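Local coordinates for protein uncharacterized HTH-type transcriptional regulator YybR (PDB 4A5N) that acts as a redox-sensing transcriptional regulator of the MarR/DUF24 (HxlR) type, probably binding DNA through its helix-turn-helix domain, at the interface of chains A and B. Coordinates in Å, arbitrary orientation; residue numbers count along the deposited sequence, not the author numbering. Chains: chain A/B, Uncharacterized hth-type transcriptional regulator YYBR.

Contact 1 and contact 2 are twin ends of one two-fold symmetric interface, with the centres of their C-alpha atoms about 27 Å apart. A:Phe18, A:Val22 and A:Asp67 meet B:Leu111 and B:Arg115 in contact 1, and the same residues recur with the chains exchanged in contact 2: each long C-terminal helix, starting at residue 94, lays its end on helix 15-23 of the partner and on the turn after the partner's helix 54-66. Contact 1 as described includes a water bridge, and contact 2 also takes in the aromatic pair A:Trp103 and B:Phe89. This reciprocal exchange agrees with the dimer in which MarR-type regulators act and probably ties the two presumed DNA-binding domains together.

Contact 1: the interface of chains A and B. Residues chain A 18, 21-22, 66-67; chain B 111, 114-115.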
# COMPACT_ATOMS: atom_id res chain seq x y z
N PHE A 18 5.75 7.08 -1.42
CA PHE A 18 7.08 6.49 -1.23
C PHE A 18 7.04 5.14 -0.51
O PHE A 18 7.64 4.16 -0.94
CB PHE A 18 7.96 7.48 -0.46
CG PHE A 18 9.41 7.15 -0.51
CD1 PHE A 18 10.16 7.49 -1.62
CD2 PHE A 18 10.02 6.50 0.55
CE1 PHE A 18 11.52 7.19 -1.68
CE2 PHE A 18 11.36 6.19 0.51
CZ PHE A 18 12.12 6.54 -0.61
N ASP A 21 5.43 2.40 -2.57
CA ASP A 21 6.37 1.83 -3.56
C ASP A 21 7.16 0.66 -3.00
O ASP A 21 7.57 -0.22 -3.76
CB ASP A 21 7.38 2.87 -4.06
CG ASP A 21 6.79 3.80 -5.08
OD1 ASP A 21 5.85 3.40 -5.79
OD2 ASP A 21 7.25 4.95 -5.17
N VAL A 22 7.40 0.67 -1.69
CA VAL A 22 8.24 -0.33 -1.06
C VAL A 22 7.45 -1.60 -0.75
O VAL A 22 7.93 -2.72 -0.97
CB VAL A 22 8.88 0.22 0.23
CG1 VAL A 22 9.58 -0.87 1.00
CG2 VAL A 22 9.82 1.38 -0.14
N ALA A 66 16.54 -5.49 -2.78
CA ALA A 66 17.17 -4.26 -3.36
C ALA A 66 16.89 -3.04 -2.47
O ALA A 66 17.71 -2.10 -2.40
CB ALA A 66 16.61 -3.99 -4.73
N ASP A 67 15.70 -3.08 -1.87
CA ASP A 67 15.15 -2.04 -0.98
C ASP A 67 15.54 -2.17 0.49
O ASP A 67 15.23 -1.29 1.29
CB ASP A 67 13.62 -2.02 -1.07
CG ASP A 67 13.12 -1.30 -2.32
OD1 ASP A 67 13.95 -0.74 -3.09
OD2 ASP A 67 11.90 -1.28 -2.52
N LEU B 111 16.37 4.40 2.34
CA LEU B 111 15.91 3.65 1.17
C LEU B 111 16.75 4.02 -0.04
O LEU B 111 17.08 3.15 -0.87
CB LEU B 111 14.45 3.94 0.90
CG LEU B 111 13.58 2.75 1.21
CD1 LEU B 111 12.12 3.19 1.16
CD2 LEU B 111 13.84 1.62 0.23
N TYR B 114 20.18 1.99 0.17
CA TYR B 114 19.98 0.62 -0.30
C TYR B 114 19.84 0.55 -1.82
O TYR B 114 20.46 -0.30 -2.47
CB TYR B 114 18.76 -0.00 0.37
CG TYR B 114 19.02 -0.37 1.80
CD1 TYR B 114 20.04 -1.26 2.11
CD2 TYR B 114 18.24 0.14 2.84
CE1 TYR B 114 20.32 -1.60 3.42
CE2 TYR B 114 18.51 -0.21 4.16
CZ TYR B 114 19.55 -1.08 4.43
OH TYR B 114 19.88 -1.47 5.71
N ARG B 115 19.05 1.46 -2.39
CA ARG B 115 18.87 1.51 -3.84
C ARG B 115 20.16 1.95 -4.57
O ARG B 115 20.42 1.50 -5.69
CB ARG B 115 17.69 2.42 -4.19
CG ARG B 115 16.34 1.78 -3.91
CD ARG B 115 15.25 2.81 -3.66
NE ARG B 115 13.94 2.17 -3.50
CZ ARG B 115 12.80 2.80 -3.22
NH1 ARG B 115 12.78 4.12 -3.03
NH2 ARG B 115 11.66 2.10 -3.12
O HOH W 1 10.01 4.16 -2.30
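B:Arg115 reaches from the end of helix 94-115 toward A:Asp67, just after helix 54-66, its chain extended from CG to NE. The two side chains meet at a slant: the carboxylate and guanidinium planes stand 68° apart, so the pair is not a flat, coplanar two-pronged one. The main link is a nearly straight hydrogen bond and salt bridge from NE of B:Arg115 to OD1 of A:Asp67 at 2.9 Å, arriving 50° out of the carboxylate plane. A second bond, NH2 of B:Arg115 to OD2 of A:Asp67 at 3.4 Å, is weak.

The far side of the guanidinium is held by water 1, which lies at its edge in plane, 2.9 Å from NH1 and 2.8 Å from NH2 of B:Arg115. The same water is 2.7 Å from the backbone O of A:Phe18 and sits above the centre of that residue's ring. A:Phe18 turns CG anti to its own backbone N (chi1 -166°), bringing the ring beneath the water and its CE1 to the guanidinium edge.

B:Leu111 slides past A:Phe18 in the opposite direction, with CB 3.8 Å from ring atom CZ. Its two methyls divide the work: CD1 points to CG2 of A:Val22 in tight contact, while CD2 lies 3.9 Å from CB of A:Asp67 and also packs over one guanidinium face of B:Arg115, which probably limits its movement on that side. Here the C-terminal helix of one subunit is fastened to helix 15-23 and the turn after helix 54-66 of the other, probably helping to fix how the two DNA-binding domains lie in the dimer.

Contact 2: the interface of chains A and B. Residues chain A 103, 108, 111, 115; chain B 18, 22, 67, 89.
A:Arg115 grips B:Asp67 side-on, NE and NH2 each taking a different carboxylate oxygen, at the dimer contact of this HxlR-type, winged helix-turn-helix regulator of the MarR class. NE of A:Arg115 donates to OD1 of B:Asp67 at 2.8 Å and forms the salt bridge, while NH2 donates to OD2 at 3.1 Å. The two planes are 19° apart, nearly parallel but offset; each oxygen is met from above the carboxylate plane and itself lies off the guanidinium plane, which leaves the bonds bent at the hydrogens. The extended arginine chain passes along OD1 on its way, its CG 3.4 Å from that oxygen of B:Asp67. A leucine in place of A:Arg115 would probably leave the B:Asp67 carboxylate without its charge mate and freer to turn.

The apolar contacts centre on A:Leu111, which loses 41 Å² of surface to the partner. With CG anti to the backbone N (chi1 -162°), its branches spread over chain B. CD2 meets B:Val22 tip to tip, though their modelled separation is too short to be trusted. B:Phe18 slides past in the opposite direction, ring atom CZ 3.7 Å from CB of A:Leu111. CD1 turns to the other side, 3.6 Å from CB of B:Asp67, so one leucine joins the turn carrying B:Asp67 to helix 15-23. One helical turn earlier, A:Arg108 contributes backbone rather than guanidinium, its CA 3.8 Å from CE2 of B:Phe18.

An aromatic pair lies nearer the start of helix 94-114. The directions of the A:Trp103 and B:Phe89 side chains cross at about a right angle, but the ring planes are not perpendicular; the rings meet at their rims, where CZ2 of the indole's six-membered ring comes 3.9 Å from CZ of the phenyl group.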
# COMPACT_ATOMS: atom_id res chain seq x y z
N TRP A 103 -7.00 -4.14 9.60
CA TRP A 103 -8.04 -3.35 8.97
C TRP A 103 -8.77 -4.17 7.92
O TRP A 103 -10.00 -4.15 7.86
CB TRP A 103 -7.40 -2.09 8.34
CG TRP A 103 -8.43 -1.10 7.84
CD1 TRP A 103 -8.95 0.01 8.53
CD2 TRP A 103 -9.15 -1.11 6.56
NE1 TRP A 103 -9.92 0.66 7.77
CE2 TRP A 103 -10.07 0.04 6.58
CE3 TRP A 103 -9.15 -1.96 5.46
CZ2 TRP A 103 -10.91 0.33 5.51
CZ3 TRP A 103 -9.99 -1.65 4.37
CH2 TRP A 103 -10.86 -0.54 4.41
N ARG A 108 -13.45 -6.12 5.95
CA ARG A 108 -13.75 -6.91 4.76
C ARG A 108 -15.24 -6.88 4.40
O ARG A 108 -15.58 -6.58 3.26
CB ARG A 108 -13.27 -8.37 4.99
CG ARG A 108 -13.57 -9.35 3.86
CD ARG A 108 -13.09 -10.76 4.22
NE ARG A 108 -13.95 -11.42 5.22
CZ ARG A 108 -13.72 -11.48 6.55
NH1 ARG A 108 -12.64 -10.93 7.10
NH2 ARG A 108 -14.60 -12.11 7.33
N LEU A 111 -16.70 -3.40 3.33
CA LEU A 111 -16.11 -3.00 2.07
C LEU A 111 -16.73 -3.74 0.88
O LEU A 111 -17.09 -3.12 -0.14
CB LEU A 111 -14.61 -3.25 2.10
CG LEU A 111 -13.74 -2.53 1.08
CD1 LEU A 111 -14.28 -1.17 0.68
CD2 LEU A 111 -12.37 -2.36 1.70
N ARG A 115 -19.08 -2.54 -2.31
CA ARG A 115 -18.76 -3.02 -3.67
C ARG A 115 -19.87 -3.86 -4.34
O ARG A 115 -19.62 -4.53 -5.34
CB ARG A 115 -17.43 -3.80 -3.66
CG ARG A 115 -16.20 -2.92 -3.49
CD ARG A 115 -14.90 -3.71 -3.66
NE ARG A 115 -13.70 -2.93 -3.30
CZ ARG A 115 -12.43 -3.28 -3.55
NH1 ARG A 115 -12.15 -4.40 -4.19
NH2 ARG A 115 -11.42 -2.49 -3.18
N PHE B 18 -5.91 -6.97 0.55
CA PHE B 18 -7.28 -6.41 0.51
C PHE B 18 -7.22 -4.90 0.88
O PHE B 18 -7.81 -4.05 0.19
CB PHE B 18 -8.19 -7.21 1.47
CG PHE B 18 -9.62 -6.78 1.44
CD1 PHE B 18 -10.51 -7.36 0.54
CD2 PHE B 18 -10.08 -5.80 2.30
CE1 PHE B 18 -11.84 -6.96 0.50
CE2 PHE B 18 -11.40 -5.39 2.26
CZ PHE B 18 -12.28 -5.98 1.36
N VAL B 22 -7.56 -1.08 -1.59
CA VAL B 22 -8.40 0.08 -1.32
C VAL B 22 -7.61 1.40 -1.34
O VAL B 22 -8.12 2.42 -1.83
CB VAL B 22 -9.14 -0.06 0.01
CG1 VAL B 22 -10.16 1.07 0.18
CG2 VAL B 22 -9.86 -1.41 0.07
N ASP B 67 -15.87 2.35 -2.92
CA ASP B 67 -15.43 1.54 -1.81
C ASP B 67 -15.90 2.11 -0.47
O ASP B 67 -15.59 1.55 0.56
CB ASP B 67 -13.89 1.42 -1.78
CG ASP B 67 -13.33 0.51 -2.88
OD1 ASP B 67 -14.12 -0.20 -3.53
OD2 ASP B 67 -12.09 0.48 -3.05
N PHE B 89 -16.11 5.89 7.61
CA PHE B 89 -15.47 4.64 7.31
C PHE B 89 -14.05 4.91 6.75
O PHE B 89 -13.04 4.35 7.20
CB PHE B 89 -16.30 3.91 6.27
CG PHE B 89 -15.76 2.57 5.90
CD1 PHE B 89 -15.49 1.61 6.87
CD2 PHE B 89 -15.53 2.25 4.57
CE1 PHE B 89 -15.00 0.36 6.53
CE2 PHE B 89 -15.05 0.99 4.22
CZ PHE B 89 -14.79 0.05 5.19